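Local coordinates for vesicular integral-membrane protein VIP36 (Canis lupus familiaris, PDB 2DUR) that serves as a calcium-dependent intracellular lectin of the early secretory pathway, binding high-mannose glycans and helping to transport and sort the glycoproteins that carry them, at residues 127-132 against 176-181. Numbering follows the deposited sequence.
Sequences PYISVM and LTVMTD
Val131 lays its CG1 methyl against two side chains of the facing strand, meeting Val178 CG2 at 3.9 Å and Leu176 CD2 at 4.0 Å. Both encounters are tip to tip. The torsions account for this: Val131 CG1 and Val178 CG2 each stand anti to their own carbonyl carbon, whereas Leu176 has CG anti to its backbone N, from where CD2 extends to the valine. Ile129 behaves differently. Its extended chain (chi2 178°) carries CD1 alongside Thr180, the two side chains running past one another in opposite directions, and CD1 comes within 3.8 Å of Thr180 CG2. The threonine thus contributes its methyl, with OG1 lying in the crowded position between N and carbonyl carbon (chi1 61°). Ile129 CG2 lies more loosely against Val178 CG1, at 4.3 Å. With strand axes 9.3 Å apart, no hydrogen bond between the segments and contact carried by methyl groups, the geometry is that of two facing sheets: this is the interior of the beta sandwich of the legume-like (L-type) lectin domain. The strands run nearly antiparallel, at 164°. Ser130 and Met132 point away and touch Phe112 of strand 109-114; on the other sheet Thr177 also points away, its OG1 hydrogen-bonded to Asp193. Leu167 touches both Ile129 and Thr180, and Ile192 touches both valines.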
ATOM      1  N   PRO A 127      12.439 -10.027   0.648  1.00 22.37           N
ATOM      2  CA  PRO A 127      11.432  -9.116   0.090  1.00 20.80           C
ATOM      3  C   PRO A 127      11.874  -7.655   0.047  1.00 20.09           C
ATOM      4  O   PRO A 127      12.734  -7.230   0.824  1.00 19.63           O
ATOM      5  CB  PRO A 127      10.248  -9.262   1.035  1.00 21.07           C
ATOM      6  CG  PRO A 127      10.454 -10.638   1.658  1.00 21.33           C
ATOM      7  CD  PRO A 127      11.928 -10.701   1.855  1.00 22.19           C
ATOM      8  N   TYR A 128      11.277  -6.891  -0.859  1.00 18.99           N
ATOM      9  CA  TYR A 128      11.741  -5.524  -1.097  1.00 18.29           C
ATOM     10  C   TYR A 128      10.517  -4.608  -1.131  1.00 18.45           C
ATOM     11  O   TYR A 128       9.556  -4.856  -1.888  1.00 17.70           O
ATOM     12  CB  TYR A 128      12.559  -5.451  -2.422  1.00 18.57           C
ATOM     13  CG  TYR A 128      13.321  -4.158  -2.579  1.00 19.25           C
ATOM     14  CD1 TYR A 128      14.584  -3.991  -2.006  1.00 19.67           C
ATOM     15  CD2 TYR A 128      12.767  -3.078  -3.278  1.00 19.12           C
ATOM     16  CE1 TYR A 128      15.267  -2.800  -2.141  1.00 17.75           C
ATOM     17  CE2 TYR A 128      13.452  -1.873  -3.406  1.00 18.70           C
ATOM     18  CZ  TYR A 128      14.701  -1.744  -2.836  1.00 19.60           C
ATOM     19  OH  TYR A 128      15.395  -0.557  -2.944  1.00 19.24           O
ATOM     20  N   ILE A 129      10.557  -3.571  -0.306  1.00 17.23           N
ATOM     21  CA  ILE A 129       9.466  -2.615  -0.214  1.00 16.41           C
ATOM     22  C   ILE A 129       9.908  -1.371  -0.963  1.00 16.67           C
ATOM     23  O   ILE A 129      10.973  -0.833  -0.703  1.00 15.92           O
ATOM     24  CB  ILE A 129       9.175  -2.206   1.271  1.00 16.58           C
ATOM     25  CG1 ILE A 129       8.698  -3.435   2.062  1.00 16.12           C
ATOM     26  CG2 ILE A 129       8.146  -1.075   1.346  1.00 17.22           C
ATOM     27  CD1 ILE A 129       8.429  -3.126   3.542  1.00 16.75           C
ATOM     28  N   SER A 130       9.087  -0.900  -1.889  1.00 16.28           N
ATOM     29  CA  SER A 130       9.469   0.290  -2.660  1.00 16.07           C
ATOM     30  C   SER A 130       8.272   1.195  -2.890  1.00 15.92           C
ATOM     31  O   SER A 130       7.139   0.801  -2.659  1.00 15.61           O
ATOM     32  CB  SER A 130      10.140  -0.112  -3.981  1.00 16.93           C
ATOM     33  OG  SER A 130       9.233  -0.796  -4.836  1.00 17.24           O
ATOM     34  N   VAL A 131       8.530   2.438  -3.290  1.00 15.32           N
ATOM     35  CA  VAL A 131       7.440   3.344  -3.620  1.00 15.17           C
ATOM     36  C   VAL A 131       7.552   3.764  -5.100  1.00 14.70           C
ATOM     37  O   VAL A 131       8.648   3.822  -5.649  1.00 14.49           O
ATOM     38  CB  VAL A 131       7.414   4.589  -2.714  1.00 16.14           C
ATOM     39  CG1 VAL A 131       6.942   4.195  -1.306  1.00 18.82           C
ATOM     40  CG2 VAL A 131       8.804   5.285  -2.678  1.00 16.94           C
ATOM     41  N   MET A 132       6.413   4.093  -5.682  1.00 14.28           N
ATOM     42  CA  MET A 132       6.319   4.541  -7.070  1.00 14.70           C
ATOM     43  C   MET A 132       5.263   5.632  -7.130  1.00 14.82           C
ATOM     44  O   MET A 132       4.210   5.503  -6.514  1.00 16.34           O
ATOM     45  CB  MET A 132       5.956   3.351  -7.977  1.00 15.41           C
ATOM     46  CG  MET A 132       5.727   3.753  -9.443  1.00 15.64           C
ATOM     47  SD  MET A 132       5.485   2.212 -10.360  1.00 16.88           S
ATOM     48  CE  MET A 132       5.102   2.903 -11.975  1.00 16.64           C
ATOM     49  N   LEU A 176       7.466  11.873   2.203  1.00 15.63           N
ATOM     50  CA  LEU A 176       6.866  10.536   2.191  1.00 16.19           C
ATOM     51  C   LEU A 176       7.779   9.614   2.977  1.00 16.15           C
ATOM     52  O   LEU A 176       8.941   9.417   2.624  1.00 15.60           O
ATOM     53  CB  LEU A 176       6.730  10.045   0.737  1.00 15.62           C
ATOM     54  CG  LEU A 176       6.166   8.618   0.589  1.00 17.12           C
ATOM     55  CD1 LEU A 176       4.755   8.511   1.140  1.00 18.62           C
ATOM     56  CD2 LEU A 176       6.227   8.157  -0.875  1.00 18.50           C
ATOM     57  N   THR A 177       7.254   9.042   4.055  1.00 16.47           N
ATOM     58  CA  THR A 177       8.062   8.177   4.916  1.00 16.22           C
ATOM     59  C   THR A 177       7.369   6.826   5.026  1.00 16.31           C
ATOM     60  O   THR A 177       6.164   6.749   5.276  1.00 17.69           O
ATOM     61  CB  THR A 177       8.246   8.796   6.348  1.00 16.57           C
ATOM     62  OG1 THR A 177       8.660  10.166   6.240  1.00 18.62           O
ATOM     63  CG2 THR A 177       9.245   8.010   7.145  1.00 17.11           C
ATOM     64  N   VAL A 178       8.137   5.770   4.832  1.00 16.64           N
ATOM     65  CA  VAL A 178       7.628   4.415   5.050  1.00 17.16           C
ATOM     66  C   VAL A 178       8.487   3.774   6.123  1.00 17.67           C
ATOM     67  O   VAL A 178       9.717   3.777   6.010  1.00 16.85           O
ATOM     68  CB  VAL A 178       7.706   3.568   3.743  1.00 16.86           C
ATOM     69  CG1 VAL A 178       7.133   2.178   3.980  1.00 17.56           C
ATOM     70  CG2 VAL A 178       6.969   4.282   2.610  1.00 17.91           C
ATOM     71  N   MET A 179       7.841   3.249   7.169  1.00 18.13           N
ATOM     72  CA  MET A 179       8.534   2.591   8.280  1.00 19.65           C
ATOM     73  C   MET A 179       7.954   1.197   8.492  1.00 18.00           C
ATOM     74  O   MET A 179       6.825   0.937   8.108  1.00 18.15           O
ATOM     75  CB  MET A 179       8.391   3.427   9.551  1.00 19.00           C
ATOM     76  CG  MET A 179       8.828   4.858   9.341  1.00 21.77           C
ATOM     77  SD  MET A 179       8.608   5.914  10.784  1.00 29.61           S
ATOM     78  CE  MET A 179       6.819   6.056  10.841  1.00 32.74           C
ATOM     79  N   THR A 180       8.723   0.317   9.121  1.00 18.10           N
ATOM     80  CA  THR A 180       8.252  -1.045   9.347  1.00 19.08           C
ATOM     81  C   THR A 180       8.322  -1.370  10.841  1.00 18.54           C
ATOM     82  O   THR A 180       9.115  -0.768  11.592  1.00 18.70           O
ATOM     83  CB  THR A 180       9.095  -2.066   8.575  1.00 19.61           C
ATOM     84  OG1 THR A 180      10.448  -2.007   9.012  1.00 22.23           O
ATOM     85  CG2 THR A 180       9.077  -1.780   7.051  1.00 19.82           C
ATOM     86  N   ASP A 181       7.497  -2.331  11.243  1.00 17.89           N
ATOM     87  CA  ASP A 181       7.561  -2.909  12.602  1.00 18.83           C
ATOM     88  C   ASP A 181       7.435  -4.412  12.419  1.00 18.89           C
ATOM     89  O   ASP A 181       6.332  -4.943  12.400  1.00 20.35           O
ATOM     90  CB  ASP A 181       6.466  -2.323  13.489  1.00 18.06           C
ATOM     91  CG  ASP A 181       6.341  -3.034  14.859  1.00 19.95           C
ATOM     92  OD1 ASP A 181       7.207  -3.858  15.213  1.00 22.47           O
ATOM     93  OD2 ASP A 181       5.325  -2.765  15.527  1.00 23.25           O
TER